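Local coordinates for putative protein (Aquifex aeolicus, PDB 1T6T) that is of unknown function but carries a Toprim domain related to that of RNase M5-like proteins, which suggests a role in nucleic acid processing, at residues R6-S9 / E10-E14. Residues are numbered along the deposited sequence; the frame is centred on the assembly and turned at random.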
loop_
_atom_site.group_PDB
_atom_site.type_symbol
_atom_site.label_atom_id
_atom_site.label_comp_id
_atom_site.label_asym_id
_atom_site.label_seq_id
_atom_site.Cartn_x
_atom_site.Cartn_y
_atom_site.Cartn_z
ATOM N N ARG B 6 -1.985 14.350 -25.946
ATOM C CA ARG B 6 -2.861 13.627 -26.861
ATOM C C ARG B 6 -2.735 12.115 -26.688
ATOM O O ARG B 6 -3.639 11.360 -27.050
ATOM C CB ARG B 6 -2.546 14.024 -28.304
ATOM C CG ARG B 6 -2.829 15.491 -28.602
ATOM C CD ARG B 6 -2.368 15.882 -29.996
ATOM N NE ARG B 6 -0.924 15.737 -30.149
ATOM C CZ ARG B 6 -0.248 16.077 -31.241
ATOM N NH1 ARG B 6 -0.887 16.586 -32.287
ATOM N NH2 ARG B 6 1.067 15.913 -31.286
ATOM N N ASN B 7 -1.610 11.677 -26.133
ATOM C CA ASN B 7 -1.370 10.258 -25.907
ATOM C C ASN B 7 -0.501 10.051 -24.670
ATOM O O ASN B 7 -0.072 11.018 -24.035
ATOM C CB ASN B 7 -0.702 9.630 -27.132
ATOM C CG ASN B 7 0.495 10.421 -27.612
ATOM O OD1 ASN B 7 1.461 10.618 -26.876
ATOM N ND2 ASN B 7 0.439 10.882 -28.857
ATOM N N LEU B 8 -0.248 8.790 -24.330
ATOM C CA LEU B 8 0.559 8.460 -23.162
ATOM C C LEU B 8 1.977 8.999 -23.307
ATOM O O LEU B 8 2.579 9.456 -22.335
ATOM C CB LEU B 8 0.600 6.943 -22.960
ATOM C CG LEU B 8 1.266 6.432 -21.679
ATOM C CD1 LEU B 8 0.478 6.907 -20.459
ATOM C CD2 LEU B 8 1.328 4.912 -21.708
ATOM N N SER B 9 2.505 8.947 -24.524
ATOM C CA SER B 9 3.851 9.437 -24.789
ATOM C C SER B 9 3.985 10.913 -24.426
ATOM O O SER B 9 4.952 11.313 -23.776
ATOM C CB SER B 9 4.208 9.237 -26.264
ATOM O OG SER B 9 5.453 9.843 -26.566
ATOM N N GLU B 10 3.017 11.723 -24.846
ATOM C CA GLU B 10 3.058 13.149 -24.546
ATOM C C GLU B 10 2.810 13.390 -23.060
ATOM O O GLU B 10 3.331 14.342 -22.483
ATOM C CB GLU B 10 2.019 13.907 -25.376
ATOM C CG GLU B 10 2.195 13.752 -26.883
ATOM C CD GLU B 10 1.356 14.738 -27.678
ATOM O OE1 GLU B 10 0.175 14.944 -27.326
ATOM O OE2 GLU B 10 1.877 15.303 -28.664
ATOM N N TRP B 11 2.007 12.522 -22.449
ATOM C CA TRP B 11 1.692 12.624 -21.023
ATOM C C TRP B 11 2.986 12.419 -20.230
ATOM O O TRP B 11 3.287 13.159 -19.292
ATOM C CB TRP B 11 0.664 11.551 -20.650
ATOM C CG TRP B 11 0.237 11.554 -19.215
ATOM C CD1 TRP B 11 -0.770 12.290 -18.653
ATOM C CD2 TRP B 11 0.790 10.761 -18.162
ATOM N NE1 TRP B 11 -0.880 11.996 -17.311
ATOM C CE2 TRP B 11 0.066 11.060 -16.985
ATOM C CE3 TRP B 11 1.828 9.823 -18.098
ATOM C CZ2 TRP B 11 0.348 10.453 -15.758
ATOM C CZ3 TRP B 11 2.109 9.220 -16.873
ATOM C CH2 TRP B 11 1.368 9.539 -15.722
ATOM N N ILE B 12 3.754 11.412 -20.627
ATOM C CA ILE B 12 5.020 11.110 -19.970
ATOM C C ILE B 12 6.014 12.258 -20.144
ATOM O O ILE B 12 6.750 12.597 -19.220
ATOM C CB ILE B 12 5.629 9.803 -20.529
ATOM C CG1 ILE B 12 4.777 8.612 -20.081
ATOM C CG2 ILE B 12 7.065 9.644 -20.059
ATOM C CD1 ILE B 12 5.238 7.274 -20.616
ATOM N N LYS B 13 6.034 12.854 -21.330
ATOM C CA LYS B 13 6.936 13.967 -21.597
ATOM C C LYS B 13 6.593 15.148 -20.691
ATOM O O LYS B 13 7.480 15.796 -20.133
ATOM C CB LYS B 13 6.826 14.396 -23.062
ATOM C CG LYS B 13 7.709 15.581 -23.426
ATOM C CD LYS B 13 7.560 15.963 -24.892
ATOM C CE LYS B 13 8.073 14.862 -25.811
ATOM N NZ LYS B 13 7.915 15.219 -27.254
ATOM N N GLU B 14 5.302 15.420 -20.549
ATOM C CA GLU B 14 4.839 16.520 -19.716
ATOM C C GLU B 14 5.135 16.233 -18.244
ATOM O O GLU B 14 5.515 17.123 -17.488
ATOM C CB GLU B 14 3.339 16.724 -19.917
ATOM C CG GLU B 14 2.918 18.176 -19.943
ATOM C CD GLU B 14 3.635 18.962 -21.028
ATOM O OE1 GLU B 14 3.484 18.615 -22.219
ATOM O OE2 GLU B 14 4.350 19.927 -20.688
#
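Arg6 meets Glu10 through both its backbone and its side chain. Arg6 N donates to Glu10 OE1 at 2.6 Å. The guanidinium then takes the carboxylate side-on, Arg6 NE to Glu10 OE1 at 3.1 Å and Arg6 NH2 to Glu10 OE2 at 2.8 Å. Both nitrogens come from the syn side, but tilted out of the carboxylate plane, and the two planes lie 19° apart. The Arg6 chain bends at chi3 (-63°), which turns the guanidinium edge to the acid. Asn7 is the N-cap of helix 8-18. Asn7 OD1 accepts from Glu10 N at 2.8 Å, with CG set between backbone N and carbonyl carbon (chi1 50°). Glu10 does not return a bond to Asn7 N, but reaches back to the residue before it. Asn7 O takes Trp11 N at 3.0 Å. Leu8 accepts from Ile12 N through its O, while Leu8 CD1 lies 4.0 Å from Trp11 CE3. The Trp11 indole packs against helix 96-101, and its NE1 donates to Phe97 O. Ser9 O continues the helical ladder to Lys13 N at 3.1 Å. An alanine in place of Glu10 would probably leave the Arg6 guanidinium free to swing and Arg6 N without this acceptor. The Asn7 side chain caps one first-turn amide, Glu10 N, while the negative carboxylate near the helix N-terminus probably interacts favourably with the helix dipole and ties the incoming chain to the helix.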